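Local atomic coordinates of autoinducer 2 sensor kinase/phosphatase LuxQ (Vibrio cholerae, PDB entry 3C38), a protein that senses autoinducer 2 through its partner LuxP and switches between kinase and phosphatase activity to control a quorum-sensing phosphorelay, the chain here being its periplasmic domain. Residues A80-S88 with G153-N164; H43-L53 with F68-N79. All blocks are in the same frame, centred on the assembly; numbering follows the deposited sequence.

Interaction 1: residues A80-S88 with G153-N164; sequences APDLRFISS and GYLYVGIVLNDN
Leu83, Phe85 and Ser87 pair with Gly158, Tyr156 and Tyr154 as antiparallel hydrogen-bonded pairs, and Arg84 and Ile86 face Val157 and Leu155 in the non-hydrogen-bonded positions between them. The axes of strands 83-88 and 153-160 run at 154°, close to antiparallel. Tyr156 N to Phe85 O, 2.8 Å, is representative of the ladder. It opens in a classic beta bulge: Gly158 O accepts from both Asp82 N (2.8 Å) and Leu83 N (3.2 Å), the first almost in line with the carbonyl, the second well off its plane.

Polar side chains extend the pairing past the bulge. Asp82 OD2 takes the N-H of Val160 on its anti side at 2.7 Å, while OD1 accepts from a water, which in turn accepts from Asn164 ND2. The same ND2 donates to Val160 O, while OD1 of that amide, as N-cap of the following helix, accepts from Leu167 N.

On the face shared by Leu83, Phe85, Ser87 and Tyr156, the aromatic residues Phe85 and Tyr156 pack together. Phe85 has CG between its backbone N and carbonyl carbon (chi1 70°), which lays the ring face over Tyr156 CB, a CH-pi contact with CB 3.5 Å from the ring centroid. The two rings are nearly parallel, 11° apart, but slid so far that they barely overlap. Farther along, Ser87 CB touches Tyr156 CE1 at 3.4 Å.

On the other face, Val157 CB meets Pro81 CB at 3.9 Å, and Ile86 CG1 packs on Leu155 CD1.

Both strands are interior to the five-stranded antiparallel sheet of this Cache-clan domain, flanked by strands 91-95 and 134-143. Helix 106-115 covers the Phe85 face through Leu109 and Ile113; Arg84, on the other face, salt-bridges Asp73 of helix 65-74.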
# COMPACT_ATOMS: atom_id res chain seq x y z
N ALA A 80 -5.33 -8.73 2.48
CA ALA A 80 -6.01 -7.62 3.14
C ALA A 80 -5.18 -6.34 3.11
O ALA A 80 -3.95 -6.40 3.07
CB ALA A 80 -6.33 -7.98 4.59
N PRO A 81 -5.84 -5.17 3.12
CA PRO A 81 -5.15 -3.87 3.11
C PRO A 81 -4.62 -3.66 4.53
O PRO A 81 -5.02 -4.37 5.44
CB PRO A 81 -6.27 -2.88 2.79
CG PRO A 81 -7.52 -3.73 2.52
CD PRO A 81 -7.29 -5.00 3.26
N ASP A 82 -3.73 -2.69 4.74
CA ASP A 82 -3.23 -2.45 6.09
C ASP A 82 -4.22 -1.60 6.87
O ASP A 82 -4.24 -1.62 8.10
CB ASP A 82 -1.86 -1.76 6.06
CG ASP A 82 -0.80 -2.61 5.40
OD1 ASP A 82 -0.93 -3.85 5.43
OD2 ASP A 82 0.18 -2.05 4.87
N LEU A 83 -5.04 -0.86 6.14
CA LEU A 83 -6.04 -0.02 6.79
C LEU A 83 -7.23 0.27 5.90
O LEU A 83 -7.11 0.44 4.68
CB LEU A 83 -5.39 1.28 7.29
CG LEU A 83 -4.76 2.27 6.31
CD1 LEU A 83 -5.84 3.19 5.77
CD2 LEU A 83 -3.69 3.09 7.01
N ARG A 84 -8.39 0.30 6.54
CA ARG A 84 -9.66 0.57 5.87
C ARG A 84 -10.46 1.56 6.70
O ARG A 84 -10.40 1.55 7.92
CB ARG A 84 -10.51 -0.70 5.77
CG ARG A 84 -10.07 -1.78 4.81
CD ARG A 84 -11.30 -2.58 4.41
NE ARG A 84 -11.02 -3.80 3.67
CZ ARG A 84 -10.59 -4.93 4.23
NH1 ARG A 84 -10.38 -5.00 5.55
NH2 ARG A 84 -10.37 -6.00 3.48
N PHE A 85 -11.20 2.42 6.02
CA PHE A 85 -12.08 3.36 6.71
C PHE A 85 -13.10 3.87 5.69
O PHE A 85 -12.80 3.96 4.50
CB PHE A 85 -11.28 4.49 7.38
CG PHE A 85 -10.66 5.46 6.42
CD1 PHE A 85 -11.42 6.45 5.81
CD2 PHE A 85 -9.30 5.38 6.13
CE1 PHE A 85 -10.84 7.34 4.94
CE2 PHE A 85 -8.70 6.28 5.26
CZ PHE A 85 -9.48 7.26 4.66
N ILE A 86 -14.30 4.16 6.16
CA ILE A 86 -15.37 4.64 5.29
C ILE A 86 -15.67 6.11 5.53
O ILE A 86 -15.88 6.54 6.66
CB ILE A 86 -16.66 3.81 5.50
CG1 ILE A 86 -16.38 2.34 5.17
CG2 ILE A 86 -17.77 4.33 4.61
CD1 ILE A 86 -17.55 1.43 5.46
N SER A 87 -15.69 6.88 4.44
CA SER A 87 -15.95 8.31 4.51
C SER A 87 -17.29 8.71 3.89
O SER A 87 -17.85 8.01 3.05
CB SER A 87 -14.84 9.09 3.80
OG SER A 87 -15.35 9.86 2.71
N SER A 88 -17.79 9.85 4.34
CA SER A 88 -19.02 10.43 3.85
C SER A 88 -18.71 11.91 4.05
O SER A 88 -18.97 12.48 5.11
CB SER A 88 -20.21 10.01 4.72
OG SER A 88 -21.42 10.28 4.04
N GLY A 153 -21.53 6.41 0.77
CA GLY A 153 -20.21 6.72 1.29
C GLY A 153 -19.09 6.24 0.39
O GLY A 153 -19.28 5.94 -0.79
N TYR A 154 -17.89 6.17 0.96
CA TYR A 154 -16.72 5.73 0.23
C TYR A 154 -15.86 4.85 1.12
O TYR A 154 -15.72 5.10 2.33
CB TYR A 154 -15.91 6.94 -0.23
CG TYR A 154 -16.49 7.62 -1.45
CD1 TYR A 154 -16.28 7.11 -2.72
CD2 TYR A 154 -17.27 8.78 -1.32
CE1 TYR A 154 -16.83 7.72 -3.85
CE2 TYR A 154 -17.82 9.40 -2.45
CZ TYR A 154 -17.60 8.86 -3.71
OH TYR A 154 -18.13 9.45 -4.83
N LEU A 155 -15.32 3.79 0.52
CA LEU A 155 -14.46 2.87 1.24
C LEU A 155 -13.03 3.19 0.80
O LEU A 155 -12.71 3.21 -0.40
CB LEU A 155 -14.80 1.41 0.93
CG LEU A 155 -13.86 0.37 1.56
CD1 LEU A 155 -13.83 0.56 3.06
CD2 LEU A 155 -14.31 -1.04 1.21
N TYR A 156 -12.19 3.46 1.78
CA TYR A 156 -10.79 3.77 1.52
C TYR A 156 -9.96 2.61 2.05
O TYR A 156 -10.19 2.13 3.16
CB TYR A 156 -10.38 5.06 2.25
CG TYR A 156 -10.94 6.35 1.69
CD1 TYR A 156 -12.28 6.71 1.90
CD2 TYR A 156 -10.13 7.23 0.98
CE1 TYR A 156 -12.78 7.93 1.40
CE2 TYR A 156 -10.62 8.43 0.48
CZ TYR A 156 -11.94 8.77 0.70
OH TYR A 156 -12.38 9.96 0.18
N VAL A 157 -9.01 2.16 1.24
CA VAL A 157 -8.11 1.08 1.65
C VAL A 157 -6.70 1.60 1.43
O VAL A 157 -6.43 2.33 0.47
CB VAL A 157 -8.30 -0.22 0.82
CG1 VAL A 157 -9.75 -0.70 0.92
CG2 VAL A 157 -7.91 0.02 -0.63
N GLY A 158 -5.80 1.22 2.33
CA GLY A 158 -4.43 1.68 2.18
C GLY A 158 -3.41 0.60 2.49
O GLY A 158 -3.70 -0.34 3.23
N ILE A 159 -2.23 0.76 1.89
CA ILE A 159 -1.09 -0.12 2.10
C ILE A 159 0.02 0.76 2.65
O ILE A 159 0.42 1.72 1.99
CB ILE A 159 -0.54 -0.71 0.80
CG1 ILE A 159 -1.60 -1.56 0.10
CG2 ILE A 159 0.65 -1.58 1.08
CD1 ILE A 159 -1.16 -1.96 -1.31
N VAL A 160 0.51 0.46 3.85
CA VAL A 160 1.59 1.25 4.42
C VAL A 160 2.91 0.66 3.96
O VAL A 160 3.20 -0.52 4.20
CB VAL A 160 1.55 1.24 5.97
CG1 VAL A 160 2.78 1.99 6.52
CG2 VAL A 160 0.26 1.87 6.47
N LEU A 161 3.73 1.48 3.31
CA LEU A 161 5.02 1.03 2.79
C LEU A 161 6.11 0.90 3.85
O LEU A 161 6.91 -0.04 3.80
CB LEU A 161 5.48 1.97 1.67
CG LEU A 161 4.47 2.05 0.52
CD1 LEU A 161 4.96 3.01 -0.54
CD2 LEU A 161 4.25 0.66 -0.09
N ASN A 162 6.15 1.83 4.80
CA ASN A 162 7.16 1.79 5.86
C ASN A 162 7.13 0.45 6.56
O ASN A 162 6.07 0.01 7.01
CB ASN A 162 6.91 2.90 6.89
CG ASN A 162 6.92 4.29 6.27
OD1 ASN A 162 6.17 4.57 5.32
ND2 ASN A 162 7.78 5.16 6.78
N ASP A 163 8.28 -0.19 6.65
CA ASP A 163 8.41 -1.48 7.32
C ASP A 163 7.50 -2.59 6.80
O ASP A 163 7.30 -3.59 7.48
CB ASP A 163 8.16 -1.30 8.81
CG ASP A 163 9.19 -0.41 9.46
OD1 ASP A 163 8.80 0.36 10.35
OD2 ASP A 163 10.38 -0.49 9.08
N ASN A 164 6.96 -2.42 5.60
CA ASN A 164 6.10 -3.47 5.06
C ASN A 164 6.99 -4.57 4.46
O ASN A 164 7.20 -4.63 3.24
CB ASN A 164 5.16 -2.93 3.99
CG ASN A 164 4.04 -3.89 3.70
OD1 ASN A 164 4.26 -5.10 3.67
ND2 ASN A 164 2.83 -3.37 3.49
O HOH W 1 0.65 -5.37 4.15

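Interaction 2: residues H43-L53 with F68-N79; sequences HQDSTAKNASL and FFSSVDELELSN
In this periplasmic sensor domain of the Cache clan, Phe68 and Phe69 of helix 65-74 pack on the turn joining the long helix 22-47 to helix 51-58, a surface contact on the Arg84 and Leu155 side of the five-stranded sheet. A type I beta turn from Thr47 to Asn50 makes that corner, and Asn50 is the N-cap of the second helix. The short axes of 43-47 and 68-74 come no nearer than 12.5 Å and run at 135°, so between these two helices the contact is left to side chains such as Thr47 and Val72.

With CG anti to its backbone N (chi1 175°), the Phe68 ring reaches across to Leu53, whose CB lies 3.5 Å from Phe68 CZ and whose CA stands over the ring centre. Val72 CG2 lies against the opposite face, and Thr47 CG2 meets the ring edge in plane, 3.7 Å from Phe68 CE2. Leu53 CD1 touches Phe69 CZ at 3.5 Å, the Phe69 ring also stacking on Trp94.

At the far end, Asn79 ND2 donates to Glu76 OE1 from above the carboxylate plane, while His43 NE2 lies 2.8 Å from Glu76 OE1 but poorly angled for a hydrogen bond.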
# COMPACT_ATOMS: atom_id res chain seq x y z
N HIS A 43 -10.47 -6.79 -4.90
CA HIS A 43 -11.23 -7.09 -3.69
C HIS A 43 -11.97 -5.85 -3.19
O HIS A 43 -13.11 -5.95 -2.77
CB HIS A 43 -10.31 -7.64 -2.61
CG HIS A 43 -9.75 -8.99 -2.94
ND1 HIS A 43 -10.52 -10.02 -3.41
CD2 HIS A 43 -8.47 -9.46 -2.89
CE1 HIS A 43 -9.76 -11.08 -3.64
NE2 HIS A 43 -8.51 -10.76 -3.33
N GLN A 44 -11.32 -4.70 -3.26
CA GLN A 44 -11.94 -3.45 -2.82
C GLN A 44 -13.22 -3.17 -3.61
O GLN A 44 -14.30 -3.01 -3.01
CB GLN A 44 -10.96 -2.28 -2.99
CG GLN A 44 -11.63 -0.91 -2.94
CD GLN A 44 -10.64 0.26 -2.95
OE1 GLN A 44 -9.67 0.27 -3.72
NE2 GLN A 44 -10.90 1.25 -2.10
N ASP A 45 -13.10 -3.11 -4.93
CA ASP A 45 -14.24 -2.83 -5.80
C ASP A 45 -15.37 -3.86 -5.72
O ASP A 45 -16.54 -3.54 -5.95
CB ASP A 45 -13.77 -2.69 -7.25
CG ASP A 45 -13.00 -1.42 -7.48
OD1 ASP A 45 -13.14 -0.50 -6.65
OD2 ASP A 45 -12.27 -1.32 -8.48
N SER A 46 -15.00 -5.09 -5.40
CA SER A 46 -15.96 -6.17 -5.27
C SER A 46 -16.71 -6.03 -3.95
O SER A 46 -17.92 -6.25 -3.87
CB SER A 46 -15.24 -7.51 -5.33
OG SER A 46 -16.17 -8.57 -5.42
N THR A 47 -15.98 -5.67 -2.90
CA THR A 47 -16.58 -5.51 -1.59
C THR A 47 -17.41 -4.23 -1.54
O THR A 47 -18.34 -4.11 -0.75
CB THR A 47 -15.51 -5.45 -0.51
OG1 THR A 47 -14.78 -6.68 -0.50
CG2 THR A 47 -16.13 -5.23 0.86
N ALA A 48 -17.07 -3.27 -2.40
CA ALA A 48 -17.77 -2.00 -2.46
C ALA A 48 -19.21 -2.21 -2.93
O ALA A 48 -20.06 -1.33 -2.76
CB ALA A 48 -17.05 -1.04 -3.39
N LYS A 49 -19.46 -3.37 -3.53
CA LYS A 49 -20.79 -3.70 -4.04
C LYS A 49 -21.51 -4.78 -3.23
O LYS A 49 -22.51 -5.33 -3.67
CB LYS A 49 -20.68 -4.12 -5.50
CG LYS A 49 -20.25 -2.99 -6.40
CD LYS A 49 -20.08 -3.41 -7.84
CE LYS A 49 -19.88 -2.20 -8.72
NZ LYS A 49 -19.61 -2.55 -10.14
N ASN A 50 -21.00 -5.07 -2.04
CA ASN A 50 -21.63 -6.10 -1.22
C ASN A 50 -22.76 -5.52 -0.39
O ASN A 50 -22.53 -4.75 0.54
CB ASN A 50 -20.60 -6.75 -0.30
CG ASN A 50 -21.16 -7.94 0.44
OD1 ASN A 50 -22.20 -7.84 1.11
ND2 ASN A 50 -20.48 -9.07 0.33
N ALA A 51 -23.99 -5.90 -0.73
CA ALA A 51 -25.17 -5.44 -0.01
C ALA A 51 -24.93 -5.44 1.49
O ALA A 51 -25.22 -4.45 2.18
CB ALA A 51 -26.36 -6.32 -0.35
N SER A 52 -24.40 -6.55 2.00
CA SER A 52 -24.11 -6.67 3.42
C SER A 52 -23.40 -5.40 3.89
O SER A 52 -23.82 -4.76 4.86
CB SER A 52 -23.22 -7.88 3.69
OG SER A 52 -23.82 -9.07 3.21
N LEU A 53 -22.32 -5.04 3.21
CA LEU A 53 -21.58 -3.85 3.56
C LEU A 53 -22.49 -2.63 3.52
O LEU A 53 -22.58 -1.88 4.48
CB LEU A 53 -20.40 -3.63 2.61
CG LEU A 53 -19.68 -2.28 2.76
CD1 LEU A 53 -19.16 -2.12 4.18
CD2 LEU A 53 -18.53 -2.20 1.77
N PHE A 68 -18.29 -7.51 9.68
CA PHE A 68 -18.30 -7.64 8.23
C PHE A 68 -16.91 -7.75 7.63
O PHE A 68 -16.57 -8.75 7.01
CB PHE A 68 -19.03 -6.47 7.58
CG PHE A 68 -18.96 -6.51 6.08
CD1 PHE A 68 -19.74 -7.40 5.35
CD2 PHE A 68 -18.07 -5.69 5.40
CE1 PHE A 68 -19.62 -7.48 3.97
CE2 PHE A 68 -17.94 -5.77 4.01
CZ PHE A 68 -18.72 -6.66 3.30
N PHE A 69 -16.10 -6.71 7.81
CA PHE A 69 -14.75 -6.71 7.26
C PHE A 69 -13.92 -7.84 7.85
O PHE A 69 -13.00 -8.35 7.20
CB PHE A 69 -14.07 -5.36 7.50
CG PHE A 69 -14.60 -4.27 6.63
CD1 PHE A 69 -14.28 -4.23 5.28
CD2 PHE A 69 -15.48 -3.32 7.13
CE1 PHE A 69 -14.83 -3.27 4.44
CE2 PHE A 69 -16.04 -2.35 6.30
CZ PHE A 69 -15.71 -2.33 4.95
N SER A 70 -14.24 -8.23 9.07
CA SER A 70 -13.53 -9.31 9.71
C SER A 70 -13.82 -10.58 8.91
O SER A 70 -12.97 -11.46 8.78
CB SER A 70 -14.00 -9.47 11.16
OG SER A 70 -13.19 -10.40 11.85
N SER A 71 -15.03 -10.66 8.37
CA SER A 71 -15.46 -11.80 7.56
C SER A 71 -14.77 -11.81 6.21
O SER A 71 -14.36 -12.86 5.71
CB SER A 71 -16.97 -11.76 7.35
OG SER A 71 -17.63 -12.67 8.22
N VAL A 72 -14.65 -10.63 5.60
CA VAL A 72 -14.01 -10.49 4.30
C VAL A 72 -12.57 -10.97 4.38
O VAL A 72 -12.10 -11.72 3.53
CB VAL A 72 -14.01 -9.02 3.84
CG1 VAL A 72 -13.44 -8.91 2.44
CG2 VAL A 72 -15.43 -8.46 3.89
N ASP A 73 -11.87 -10.53 5.42
CA ASP A 73 -10.48 -10.91 5.62
C ASP A 73 -10.39 -12.33 6.16
O ASP A 73 -9.47 -13.07 5.83
CB ASP A 73 -9.79 -9.93 6.58
CG ASP A 73 -9.96 -8.49 6.15
OD1 ASP A 73 -9.92 -8.23 4.93
OD2 ASP A 73 -10.12 -7.62 7.03
N GLU A 74 -11.35 -12.70 7.00
CA GLU A 74 -11.39 -14.04 7.58
C GLU A 74 -11.06 -15.07 6.51
O GLU A 74 -10.37 -16.06 6.77
CB GLU A 74 -12.79 -14.33 8.13
CG GLU A 74 -13.01 -15.78 8.53
CD GLU A 74 -14.48 -16.17 8.53
OE1 GLU A 74 -15.27 -15.51 9.23
OE2 GLU A 74 -14.83 -17.14 7.83
N LEU A 75 -11.56 -14.82 5.30
CA LEU A 75 -11.37 -15.72 4.18
C LEU A 75 -10.23 -15.33 3.23
O LEU A 75 -9.95 -16.05 2.27
CB LEU A 75 -12.68 -15.81 3.39
CG LEU A 75 -13.25 -14.46 2.95
CD1 LEU A 75 -12.65 -14.05 1.62
CD2 LEU A 75 -14.76 -14.55 2.83
N GLU A 76 -9.57 -14.21 3.51
CA GLU A 76 -8.48 -13.74 2.65
C GLU A 76 -7.45 -12.86 3.34
O GLU A 76 -6.85 -12.00 2.71
CB GLU A 76 -9.07 -12.99 1.45
CG GLU A 76 -9.61 -13.89 0.37
CD GLU A 76 -8.70 -13.95 -0.83
OE1 GLU A 76 -8.74 -13.01 -1.65
OE2 GLU A 76 -7.93 -14.94 -0.95
N LEU A 77 -7.25 -13.09 4.64
CA LEU A 77 -6.29 -12.32 5.44
C LEU A 77 -5.03 -11.98 4.65
O LEU A 77 -4.46 -10.89 4.80
CB LEU A 77 -5.91 -13.11 6.69
CG LEU A 77 -7.08 -13.52 7.60
CD1 LEU A 77 -6.59 -14.53 8.63
CD2 LEU A 77 -7.68 -12.29 8.28
N SER A 78 -4.61 -12.91 3.80
CA SER A 78 -3.42 -12.73 2.98
C SER A 78 -3.44 -11.45 2.13
O SER A 78 -2.48 -10.67 2.14
CB SER A 78 -3.25 -13.95 2.07
OG SER A 78 -4.49 -14.32 1.49
N ASN A 79 -4.53 -11.23 1.41
CA ASN A 79 -4.65 -10.05 0.54
C ASN A 79 -5.37 -8.86 1.16
O ASN A 79 -5.95 -8.05 0.44
CB ASN A 79 -5.36 -10.43 -0.76
CG ASN A 79 -4.81 -11.68 -1.37
OD1 ASN A 79 -3.59 -11.84 -1.51
ND2 ASN A 79 -5.70 -12.59 -1.77

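In the fold
Interaction 2 comes first along the chain and closes before interaction 1 opens: segment 68-79 runs directly into 80-88, and the sheet partner 153-164 follows after 64 intervening residues. Their centres are about 13 Å apart, interaction 1 near the middle of the chain (about 8 Å from its centre) and interaction 2 farther out, at about 17 Å. They meet on one face of the five-stranded sheet, where Phe69 CD1 packs on Arg84 CD at 3.5 Å and Gln44 NE2 lies 3.5 Å from Val157 CG2. The helical corner thus lies against the sheet of the same periplasmic domain, whereas the separate four-stranded sheet contributes to neither contact.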